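Local coordinates for protein retinol dehydratase (Spodoptera frugiperda, PDB 1FMJ) that dehydrates retinol, which it binds together with adenosine-3',5'-diphosphate, and probably works through the sulfotransferase chemistry of its family, at residues 13-18 and 45-50; 194-199 and 306-311; 215-220 and 225-230. All blocks are in the same frame, centred on the assembly; numbering follows the deposited sequence.

Interaction 1: residues 13-18 and 45-50; sequences FRELNP and VYRPYL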
loop_
_atom_site.group_PDB
_atom_site.type_symbol
_atom_site.label_atom_id
_atom_site.label_comp_id
_atom_site.label_asym_id
_atom_site.label_seq_id
_atom_site.Cartn_x
_atom_site.Cartn_y
_atom_site.Cartn_z
ATOM N N PHE A 13 -18.506 10.890 6.405
ATOM C CA PHE A 13 -18.405 9.467 6.140
ATOM C C PHE A 13 -19.768 8.839 6.368
ATOM O O PHE A 13 -20.630 9.415 7.035
ATOM C CB PHE A 13 -17.368 8.824 7.072
ATOM C CG PHE A 13 -17.795 8.770 8.512
ATOM C CD1 PHE A 13 -18.542 7.695 8.992
ATOM C CD2 PHE A 13 -17.458 9.799 9.389
ATOM C CE1 PHE A 13 -18.945 7.642 10.330
ATOM C CE2 PHE A 13 -17.858 9.756 10.726
ATOM C CZ PHE A 13 -18.602 8.676 11.197
ATOM N N ARG A 14 -19.972 7.663 5.800
ATOM C CA ARG A 14 -21.242 6.981 5.978
ATOM C C ARG A 14 -20.976 5.510 6.164
ATOM O O ARG A 14 -19.974 4.977 5.673
ATOM C CB ARG A 14 -22.153 7.171 4.764
ATOM C CG ARG A 14 -21.743 6.364 3.538
ATOM C CD ARG A 14 -22.762 6.532 2.426
ATOM N NE ARG A 14 -22.405 5.813 1.204
ATOM C CZ ARG A 14 -22.342 4.488 1.096
ATOM N NH1 ARG A 14 -22.612 3.721 2.143
ATOM N NH2 ARG A 14 -22.013 3.929 -0.064
ATOM N N GLU A 15 -21.877 4.863 6.887
ATOM C CA GLU A 15 -21.775 3.440 7.131
ATOM C C GLU A 15 -22.112 2.793 5.800
ATOM O O GLU A 15 -22.639 3.453 4.902
ATOM C CB GLU A 15 -22.797 3.015 8.182
ATOM C CG GLU A 15 -22.659 3.717 9.530
ATOM C CD GLU A 15 -21.418 3.288 10.285
ATOM O OE1 GLU A 15 -21.117 2.075 10.275
ATOM O OE2 GLU A 15 -20.754 4.158 10.899
ATOM N N LEU A 16 -21.793 1.513 5.667
ATOM C CA LEU A 16 -22.098 0.784 4.446
ATOM C C LEU A 16 -23.593 0.465 4.487
ATOM O O LEU A 16 -24.136 0.182 5.555
ATOM C CB LEU A 16 -21.275 -0.507 4.402
ATOM C CG LEU A 16 -19.775 -0.307 4.150
ATOM C CD1 LEU A 16 -18.957 -1.500 4.638
ATOM C CD2 LEU A 16 -19.571 -0.079 2.663
ATOM N N ASN A 17 -24.272 0.532 3.346
ATOM C CA ASN A 17 -25.699 0.218 3.336
ATOM C C ASN A 17 -25.844 -1.294 3.487
ATOM O O ASN A 17 -24.849 -2.014 3.508
ATOM C CB ASN A 17 -26.371 0.717 2.047
ATOM C CG ASN A 17 -25.746 0.148 0.790
ATOM O OD1 ASN A 17 -25.676 -1.068 0.603
ATOM N ND2 ASN A 17 -25.305 1.034 -0.096
ATOM N N PRO A 18 -27.080 -1.797 3.615
ATOM C CA PRO A 18 -27.245 -3.247 3.768
ATOM C C PRO A 18 -26.543 -4.091 2.705
ATOM O O PRO A 18 -25.814 -5.028 3.033
ATOM C CB PRO A 18 -28.759 -3.419 3.742
ATOM C CG PRO A 18 -29.235 -2.154 4.403
ATOM C CD PRO A 18 -28.375 -1.104 3.745
ATOM N N VAL A 45 -12.346 3.151 4.134
ATOM C CA VAL A 45 -11.320 3.300 5.156
ATOM C C VAL A 45 -11.726 2.586 6.429
ATOM O O VAL A 45 -12.902 2.578 6.811
ATOM C CB VAL A 45 -11.005 4.803 5.478
ATOM C CG1 VAL A 45 -10.555 5.526 4.213
ATOM C CG2 VAL A 45 -12.212 5.492 6.077
ATOM N N TYR A 46 -10.751 1.952 7.074
ATOM C CA TYR A 46 -11.013 1.258 8.324
ATOM C C TYR A 46 -11.496 2.325 9.302
ATOM O O TYR A 46 -10.899 3.397 9.396
ATOM C CB TYR A 46 -9.733 0.584 8.830
ATOM C CG TYR A 46 -9.457 -0.755 8.173
ATOM C CD1 TYR A 46 -8.334 -0.946 7.370
ATOM C CD2 TYR A 46 -10.316 -1.831 8.367
ATOM C CE1 TYR A 46 -8.076 -2.181 6.776
ATOM C CE2 TYR A 46 -10.069 -3.068 7.784
ATOM C CZ TYR A 46 -8.948 -3.236 6.991
ATOM O OH TYR A 46 -8.702 -4.463 6.432
ATOM N N ARG A 47 -12.576 2.028 10.022
ATOM C CA ARG A 47 -13.167 2.976 10.960
ATOM C C ARG A 47 -12.174 3.774 11.813
ATOM O O ARG A 47 -12.299 4.986 11.933
ATOM C CB ARG A 47 -14.180 2.262 11.861
ATOM C CG ARG A 47 -15.149 3.209 12.540
ATOM C CD ARG A 47 -16.134 2.469 13.439
ATOM N NE ARG A 47 -17.223 3.346 13.859
ATOM C CZ ARG A 47 -18.176 3.796 13.046
ATOM N NH1 ARG A 47 -18.179 3.447 11.768
ATOM N NH2 ARG A 47 -19.124 4.600 13.511
ATOM N N PRO A 48 -11.181 3.104 12.424
ATOM C CA PRO A 48 -10.194 3.808 13.249
ATOM C C PRO A 48 -9.499 4.966 12.529
ATOM O O PRO A 48 -8.798 5.769 13.152
ATOM C CB PRO A 48 -9.212 2.700 13.621
ATOM C CG PRO A 48 -10.091 1.523 13.740
ATOM C CD PRO A 48 -10.974 1.648 12.512
ATOM N N TYR A 49 -9.682 5.053 11.218
ATOM C CA TYR A 49 -9.048 6.122 10.462
ATOM C C TYR A 49 -9.608 7.487 10.839
ATOM O O TYR A 49 -8.868 8.468 10.945
ATOM C CB TYR A 49 -9.235 5.914 8.959
ATOM C CG TYR A 49 -8.502 6.951 8.152
ATOM C CD1 TYR A 49 -7.115 6.902 8.019
ATOM C CD2 TYR A 49 -9.176 8.034 7.590
ATOM C CE1 TYR A 49 -6.415 7.903 7.354
ATOM C CE2 TYR A 49 -8.479 9.053 6.914
ATOM C CZ TYR A 49 -7.101 8.979 6.807
ATOM O OH TYR A 49 -6.398 9.995 6.186
ATOM N N LEU A 50 -10.918 7.535 11.058
ATOM C CA LEU A 50 -11.612 8.775 11.380
ATOM C C LEU A 50 -11.066 9.581 12.557
ATOM O O LEU A 50 -11.282 10.788 12.627
ATOM C CB LEU A 50 -13.102 8.488 11.599
ATOM C CG LEU A 50 -13.886 7.908 10.414
ATOM C CD1 LEU A 50 -15.277 7.491 10.870
ATOM C CD2 LEU A 50 -13.982 8.930 9.296
#

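Interaction 2: residues 194-199 and 306-311; sequences SFHHAR and DGEHFI. With RTL (retinol), chain H.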
loop_
_atom_site.group_PDB
_atom_site.type_symbol
_atom_site.label_atom_id
_atom_site.label_comp_id
_atom_site.label_asym_id
_atom_site.label_seq_id
_atom_site.Cartn_x
_atom_site.Cartn_y
_atom_site.Cartn_z
ATOM N N SER A 194 -3.605 -8.537 -3.671
ATOM C CA SER A 194 -4.317 -8.067 -2.493
ATOM C C SER A 194 -5.037 -9.244 -1.839
ATOM O O SER A 194 -5.156 -9.311 -0.622
ATOM C CB SER A 194 -5.313 -6.970 -2.876
ATOM O OG SER A 194 -4.633 -5.795 -3.290
ATOM N N PHE A 195 -5.514 -10.175 -2.661
ATOM C CA PHE A 195 -6.198 -11.353 -2.150
ATOM C C PHE A 195 -5.236 -12.111 -1.233
ATOM O O PHE A 195 -5.563 -12.384 -0.082
ATOM C CB PHE A 195 -6.641 -12.249 -3.316
ATOM C CG PHE A 195 -7.059 -13.646 -2.902
ATOM C CD1 PHE A 195 -8.219 -13.860 -2.162
ATOM C CD2 PHE A 195 -6.299 -14.748 -3.282
ATOM C CE1 PHE A 195 -8.617 -15.157 -1.810
ATOM C CE2 PHE A 195 -6.688 -16.047 -2.936
ATOM C CZ PHE A 195 -7.850 -16.248 -2.201
ATOM N N HIS A 196 -4.049 -12.428 -1.752
ATOM C CA HIS A 196 -3.033 -13.160 -1.003
ATOM C C HIS A 196 -2.546 -12.438 0.226
ATOM O O HIS A 196 -2.243 -13.063 1.245
ATOM C CB HIS A 196 -1.839 -13.471 -1.896
ATOM C CG HIS A 196 -2.059 -14.639 -2.796
ATOM N ND1 HIS A 196 -2.063 -15.938 -2.336
ATOM C CD2 HIS A 196 -2.301 -14.707 -4.126
ATOM C CE1 HIS A 196 -2.297 -16.757 -3.346
ATOM N NE2 HIS A 196 -2.445 -16.035 -4.443
ATOM N N HIS A 197 -2.438 -11.119 0.115
ATOM C CA HIS A 197 -2.002 -10.297 1.226
ATOM C C HIS A 197 -3.048 -10.326 2.340
ATOM O O HIS A 197 -2.699 -10.281 3.525
ATOM C CB HIS A 197 -1.773 -8.869 0.739
ATOM C CG HIS A 197 -1.422 -7.903 1.827
ATOM N ND1 HIS A 197 -2.370 -7.140 2.477
ATOM C CD2 HIS A 197 -0.231 -7.569 2.373
ATOM C CE1 HIS A 197 -1.774 -6.379 3.379
ATOM N NE2 HIS A 197 -0.476 -6.621 3.336
ATOM N N ALA A 198 -4.325 -10.405 1.962
ATOM C CA ALA A 198 -5.394 -10.452 2.956
ATOM C C ALA A 198 -5.309 -11.804 3.662
ATOM O O ALA A 198 -5.571 -11.913 4.859
ATOM C CB ALA A 198 -6.751 -10.274 2.298
ATOM N N ARG A 199 -4.936 -12.834 2.913
ATOM C CA ARG A 199 -4.778 -14.168 3.484
ATOM C C ARG A 199 -3.605 -14.156 4.469
ATOM O O ARG A 199 -3.679 -14.732 5.550
ATOM C CB ARG A 199 -4.507 -15.193 2.377
ATOM C CG ARG A 199 -5.744 -15.676 1.618
ATOM C CD ARG A 199 -6.062 -17.120 1.982
ATOM N NE ARG A 199 -7.124 -17.688 1.152
ATOM C CZ ARG A 199 -8.427 -17.503 1.352
ATOM N NH1 ARG A 199 -8.855 -16.765 2.366
ATOM N NH2 ARG A 199 -9.300 -18.044 0.516
ATOM N N ASP A 306 0.481 -19.429 7.353
ATOM C CA ASP A 306 1.382 -20.369 6.687
ATOM C C ASP A 306 1.060 -20.351 5.197
ATOM O O ASP A 306 -0.098 -20.223 4.815
ATOM C CB ASP A 306 1.174 -21.809 7.176
ATOM C CG ASP A 306 1.379 -21.974 8.672
ATOM O OD1 ASP A 306 2.240 -21.279 9.253
ATOM O OD2 ASP A 306 0.681 -22.828 9.265
ATOM N N GLY A 307 2.080 -20.484 4.360
ATOM C CA GLY A 307 1.841 -20.507 2.926
ATOM C C GLY A 307 1.592 -19.161 2.271
ATOM O O GLY A 307 1.095 -19.100 1.144
ATOM N N GLU A 308 1.921 -18.083 2.970
ATOM C CA GLU A 308 1.745 -16.740 2.428
ATOM C C GLU A 308 2.965 -15.915 2.785
ATOM O O GLU A 308 3.528 -16.069 3.867
ATOM C CB GLU A 308 0.483 -16.084 2.992
ATOM C CG GLU A 308 -0.793 -16.588 2.356
ATOM C CD GLU A 308 -0.986 -16.065 0.937
ATOM O OE1 GLU A 308 -0.054 -15.444 0.373
ATOM O OE2 GLU A 308 -2.077 -16.272 0.386
ATOM N N HIS A 309 3.366 -15.046 1.869
ATOM C CA HIS A 309 4.536 -14.212 2.060
ATOM C C HIS A 309 4.271 -12.793 1.569
ATOM O O HIS A 309 3.481 -12.587 0.651
ATOM C CB HIS A 309 5.710 -14.824 1.293
ATOM C CG HIS A 309 6.065 -16.206 1.753
ATOM N ND1 HIS A 309 6.831 -16.443 2.876
ATOM C CD2 HIS A 309 5.701 -17.423 1.284
ATOM C CE1 HIS A 309 6.924 -17.745 3.077
ATOM N NE2 HIS A 309 6.247 -18.363 2.125
ATOM N N PHE A 310 4.947 -11.827 2.185
ATOM C CA PHE A 310 4.815 -10.420 1.818
ATOM C C PHE A 310 5.367 -10.200 0.406
ATOM O O PHE A 310 4.779 -9.481 -0.388
ATOM C CB PHE A 310 5.570 -9.548 2.821
ATOM C CG PHE A 310 5.310 -8.087 2.652
ATOM C CD1 PHE A 310 4.031 -7.571 2.854
ATOM C CD2 PHE A 310 6.329 -7.226 2.255
ATOM C CE1 PHE A 310 3.775 -6.218 2.656
ATOM C CE2 PHE A 310 6.080 -5.873 2.056
ATOM C CZ PHE A 310 4.797 -5.371 2.257
ATOM N N ILE A 311 6.513 -10.807 0.111
ATOM C CA ILE A 311 7.117 -10.734 -1.219
ATOM C C ILE A 311 6.782 -12.123 -1.766
ATOM O O ILE A 311 7.395 -13.119 -1.382
ATOM C CB ILE A 311 8.632 -10.497 -1.125
ATOM C CG1 ILE A 311 8.879 -9.120 -0.489
ATOM C CG2 ILE A 311 9.269 -10.537 -2.518
ATOM C CD1 ILE A 311 10.335 -8.771 -0.315
HETATM C C1 RTL H . -3.163 -7.697 12.359
HETATM C C2 RTL H . -4.432 -7.743 13.270
HETATM C C3 RTL H . -4.417 -6.687 14.368
HETATM C C4 RTL H . -3.408 -5.628 14.806
HETATM C C5 RTL H . -2.242 -5.742 13.821
HETATM C C6 RTL H . -2.080 -6.616 12.735
HETATM C C7 RTL H . -0.883 -6.596 11.852
HETATM C C8 RTL H . -0.714 -5.733 10.808
HETATM C C9 RTL H . 0.464 -5.707 9.930
HETATM C C10 RTL H . 0.482 -4.769 8.913
HETATM C C11 RTL H . 1.507 -4.498 7.881
HETATM C C12 RTL H . 0.949 -4.394 6.629
HETATM C C13 RTL H . 1.453 -4.144 5.262
HETATM C C14 RTL H . 0.859 -4.054 4.035
HETATM C C15 RTL H . 0.465 -2.728 3.531
HETATM O O1 RTL H . 1.473 -2.118 2.843
HETATM C C16 RTL H . -3.830 -7.468 10.988
HETATM C C17 RTL H . -2.660 -9.148 12.414
HETATM C C18 RTL H . -1.157 -4.723 14.203
HETATM C C19 RTL H . 1.615 -6.703 10.162
HETATM C C20 RTL H . 2.976 -3.972 5.384
#

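Interaction 3: residues 215-220 and 225-230; sequences EMFHRG and TPYFEH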
loop_
_atom_site.group_PDB
_atom_site.type_symbol
_atom_site.label_atom_id
_atom_site.label_comp_id
_atom_site.label_asym_id
_atom_site.label_seq_id
_atom_site.Cartn_x
_atom_site.Cartn_y
_atom_site.Cartn_z
ATOM N N GLU A 215 -15.163 -9.541 -6.496
ATOM C CA GLU A 215 -16.446 -8.844 -6.513
ATOM C C GLU A 215 -16.339 -7.597 -5.642
ATOM O O GLU A 215 -16.746 -6.504 -6.029
ATOM C CB GLU A 215 -17.557 -9.731 -5.950
ATOM C CG GLU A 215 -17.919 -10.946 -6.796
ATOM C CD GLU A 215 -18.417 -10.570 -8.182
ATOM O OE1 GLU A 215 -19.018 -9.478 -8.320
ATOM O OE2 GLU A 215 -18.217 -11.376 -9.125
ATOM N N MET A 216 -15.785 -7.790 -4.452
ATOM C CA MET A 216 -15.615 -6.729 -3.475
ATOM C C MET A 216 -14.658 -5.667 -3.985
ATOM O O MET A 216 -14.980 -4.474 -3.991
ATOM C CB MET A 216 -15.100 -7.341 -2.165
ATOM C CG MET A 216 -14.685 -6.356 -1.078
ATOM S SD MET A 216 -14.411 -7.204 0.523
ATOM C CE MET A 216 -13.382 -8.622 0.016
ATOM N N PHE A 217 -13.488 -6.108 -4.437
ATOM C CA PHE A 217 -12.469 -5.196 -4.936
ATOM C C PHE A 217 -12.867 -4.322 -6.124
ATOM O O PHE A 217 -12.567 -3.130 -6.124
ATOM C CB PHE A 217 -11.209 -5.968 -5.307
ATOM C CG PHE A 217 -10.126 -5.106 -5.876
ATOM C CD1 PHE A 217 -9.291 -4.371 -5.039
ATOM C CD2 PHE A 217 -9.931 -5.030 -7.245
ATOM C CE1 PHE A 217 -8.275 -3.576 -5.564
ATOM C CE2 PHE A 217 -8.912 -4.234 -7.779
ATOM C CZ PHE A 217 -8.088 -3.509 -6.934
ATOM N N HIS A 218 -13.517 -4.888 -7.142
ATOM C CA HIS A 218 -13.882 -4.058 -8.295
ATOM C C HIS A 218 -15.137 -3.227 -8.068
ATOM O O HIS A 218 -15.431 -2.329 -8.848
ATOM C CB HIS A 218 -14.017 -4.885 -9.588
ATOM C CG HIS A 218 -15.321 -5.608 -9.746
ATOM N ND1 HIS A 218 -15.714 -6.637 -8.916
ATOM C CD2 HIS A 218 -16.272 -5.521 -10.708
ATOM C CE1 HIS A 218 -16.845 -7.157 -9.361
ATOM N NE2 HIS A 218 -17.205 -6.499 -10.448
ATOM N N ARG A 219 -15.863 -3.514 -6.994
ATOM C CA ARG A 219 -17.068 -2.760 -6.678
ATOM C C ARG A 219 -16.739 -1.637 -5.700
ATOM O O ARG A 219 -17.634 -0.951 -5.201
ATOM C CB ARG A 219 -18.145 -3.666 -6.078
ATOM C CG ARG A 219 -18.950 -4.448 -7.106
ATOM C CD ARG A 219 -20.262 -4.914 -6.498
ATOM N NE ARG A 219 -20.993 -3.798 -5.892
ATOM C CZ ARG A 219 -22.136 -3.917 -5.216
ATOM N NH1 ARG A 219 -22.695 -5.110 -5.058
ATOM N NH2 ARG A 219 -22.708 -2.843 -4.677
ATOM N N GLY A 220 -15.449 -1.448 -5.446
ATOM C CA GLY A 220 -15.017 -0.413 -4.525
ATOM C C GLY A 220 -15.390 -0.720 -3.087
ATOM O O GLY A 220 -15.667 0.192 -2.296
ATOM N N THR A 225 -10.327 1.481 -1.817
ATOM C CA THR A 225 -10.863 1.586 -3.172
ATOM C C THR A 225 -11.917 2.698 -2.974
ATOM O O THR A 225 -12.146 3.127 -1.838
ATOM C CB THR A 225 -11.573 0.277 -3.618
ATOM O OG1 THR A 225 -12.612 -0.054 -2.684
ATOM C CG2 THR A 225 -10.569 -0.877 -3.701
ATOM N N PRO A 226 -12.591 3.162 -4.047
ATOM C CA PRO A 226 -12.546 2.797 -5.468
ATOM C C PRO A 226 -11.132 2.832 -6.026
ATOM O O PRO A 226 -10.446 3.839 -5.918
ATOM C CB PRO A 226 -13.440 3.849 -6.123
ATOM C CG PRO A 226 -14.415 4.200 -5.035
ATOM C CD PRO A 226 -13.504 4.303 -3.842
ATOM N N TYR A 227 -10.706 1.733 -6.632
ATOM C CA TYR A 227 -9.373 1.651 -7.197
ATOM C C TYR A 227 -9.042 2.757 -8.209
ATOM O O TYR A 227 -8.026 3.443 -8.087
ATOM C CB TYR A 227 -9.162 0.295 -7.866
ATOM C CG TYR A 227 -7.870 0.246 -8.644
ATOM C CD1 TYR A 227 -6.654 0.046 -7.997
ATOM C CD2 TYR A 227 -7.856 0.473 -10.021
ATOM C CE1 TYR A 227 -5.454 0.077 -8.699
ATOM C CE2 TYR A 227 -6.655 0.507 -10.737
ATOM C CZ TYR A 227 -5.464 0.313 -10.071
ATOM O OH TYR A 227 -4.272 0.380 -10.765
ATOM N N PHE A 228 -9.887 2.936 -9.214
ATOM C CA PHE A 228 -9.592 3.955 -10.209
ATOM C C PHE A 228 -9.607 5.399 -9.725
ATOM O O PHE A 228 -8.878 6.234 -10.261
ATOM C CB PHE A 228 -10.500 3.785 -11.418
ATOM C CG PHE A 228 -10.074 2.677 -12.318
ATOM C CD1 PHE A 228 -10.744 1.458 -12.317
ATOM C CD2 PHE A 228 -8.972 2.841 -13.158
ATOM C CE1 PHE A 228 -10.322 0.426 -13.142
ATOM C CE2 PHE A 228 -8.549 1.811 -13.981
ATOM C CZ PHE A 228 -9.225 0.603 -13.974
ATOM N N GLU A 229 -10.420 5.708 -8.723
ATOM C CA GLU A 229 -10.435 7.073 -8.201
ATOM C C GLU A 229 -9.092 7.339 -7.525
ATOM O O GLU A 229 -8.561 8.451 -7.573
ATOM C CB GLU A 229 -11.573 7.266 -7.198
ATOM C CG GLU A 229 -12.967 7.160 -7.816
ATOM C CD GLU A 229 -13.080 7.938 -9.116
ATOM O OE1 GLU A 229 -12.626 9.104 -9.146
ATOM O OE2 GLU A 229 -13.618 7.387 -10.105
ATOM N N HIS A 230 -8.536 6.302 -6.909
ATOM C CA HIS A 230 -7.245 6.412 -6.221
ATOM C C HIS A 230 -6.160 6.716 -7.253
ATOM O O HIS A 230 -5.384 7.665 -7.104
ATOM C CB HIS A 230 -6.949 5.093 -5.483
ATOM C CG HIS A 230 -5.830 5.177 -4.487
ATOM N ND1 HIS A 230 -4.545 5.525 -4.838
ATOM C CD2 HIS A 230 -5.798 4.899 -3.161
ATOM C CE1 HIS A 230 -3.765 5.452 -3.773
ATOM N NE2 HIS A 230 -4.502 5.073 -2.743
HETATM O O HOH W 1 -12.566 -0.431 -6.869
#

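Interaction 1: residues 13-18 and 45-50
The CD1 methyl of Leu-50 sits squarely over one face of the Phe-13 ring, a CH-pi contact in which CD1 stands 3.3 Å from the ring centroid and only 8° off the ring normal. The second methyl, CD2, lies nearer the rim, 3.6 Å from Phe-13 CD2, so the leucine fork spreads across the face from centre to one side. Phe-13 presents that face because its CG is lodged between the backbone N and the carbonyl carbon (chi1 70°). The two segments include parts of the outer strands, 13-14 and 43-46, of a three-stranded antiparallel sheet; strand 35-38 runs between them, hydrogen-bonded through its backbone to Arg-14 and Val-45, and the Phe-13/Leu-50 and Glu-15/Arg-47 pairs reach across it. Beside the ring, Arg-47 reaches out with an extended chain and forms a salt bridge to Glu-15. The guanidinium receives OE2 at its edge: Arg-47 NH1 approaches the syn lone pair of Glu-15 OE2 at 2.8 Å, while NH2 adds a weak bond of 3.1 Å to the same Glu-15 OE2. One carboxylate oxygen thus takes both donors, and the carboxylate and guanidinium planes, 52° apart, are far from coplanar.

Interaction 2: residues 194-199 and 306-311
Glu-308 and His-196 supply the hydrogen bond of this contact: His-196 ND1 donates to Glu-308 OE2 over 2.7 Å with an N-H...O angle of 160°. The donor arrives on the syn side of the carboxylate, 15° out of its plane, and the oxygen lies close to the imidazole plane, although ring and carboxylate are themselves turned steeply against each other. A bend at chi2 (-73°) folds the Glu-308 chain so that its carboxylate lies against the helix. At its other nitrogen, NE2, His-196 is hydrogen-bonded to the hydroxyl of Tyr-322, so both ring nitrogens have partners and the rotation of the ring is fixed.

Van der Waals contact accompanies the bond. Arg-199 lends only the base of its side chain, CB lying 3.3 Å from Glu-308 OE2, while its guanidinium turns away and NH2 bonds to Ser-208 O. Arg-199 NE stays 5.3 Å from Glu-308 OE2, too far for an ion pair, though its charge may still favour the ionised carboxylate. In this way helix 187-200 of the sulfotransferase domain is joined to the loop between helices 284-288 and 325-338.

The third group of contacts is made by rings and by the bound retinol. His-197 and Phe-310 both belong to the retinol pocket, and they meet where His-197 CD2 comes 4.2 Å from Phe-310 CE1, the phenyl atom lying at the imidazole edge. Retinol touches both: its C14 is 3.0 Å from His-197 NE2, and its methyl C20 is 3.6 Å from Phe-310 CE1. Phe-310 also makes a cation-pi contact with Arg-73, and retinol is hydrogen-bonded to His-164 and Lys-162.

Interaction 3: residues 215-220 and 225-230
A single water links the two helix ends, donating to Phe-217 O at 2.8 Å and accepting from Tyr-227 N at 2.9 Å. It thereby occupies a carbonyl in the last turn of helix 210-218 and an amide in the first turn of helix 227-235. Beside this bridge, the Phe-217 ring touches Thr-225 and Tyr-227: CD1 lies 4.0 Å from Thr-225 CG2, and CZ lies 4.0 Å from Tyr-227 CD1. The two aromatic rings meet obliquely, their planes at 45° and centroids 6.0 Å apart. Both side chains leave the backbone with CG anti to the backbone N (chi1 178° in Phe-217, 171° in Tyr-227), which carries each ring into the space between the helices. The short connection between the helices, in the sulfotransferase domain, contains a cis peptide before Pro-226, whose CA lies 4.2 Å from Gly-220 CA. Phe-217 also touches Trp-334 of helix 325-338 and Val-190 and Ala-191 of helix 187-200. With an alanine in place of Phe-217, the Thr-225 methyl and the Tyr-227 ring would probably lose their shared apolar partner and a gap would open between the helices. No direct hydrogen bond joins the segments, so the polar link between them runs through the water.

Overall arrangement
From the N terminus, interaction 1 closes first: it brings strand 13-14 and the residues after it to the end of strand 43-46, across the middle strand of the antiparallel sheet, and is complete before the other two begin. Interaction 2 opens next on helix 187-200 and closes over a hundred residues later, in the loop before helix 325-338. Interaction 3 is nested inside that long loop, as a short turn from helix 210-218 to helix 227-235. None of the three touches another: the centres of interactions 1 and 3 are about 15 Å apart, those of 2 and 3 about 19 Å. A backbone hydrogen bond between Thr-225 and Met-44 ties interaction 3's segment to strand 43-46.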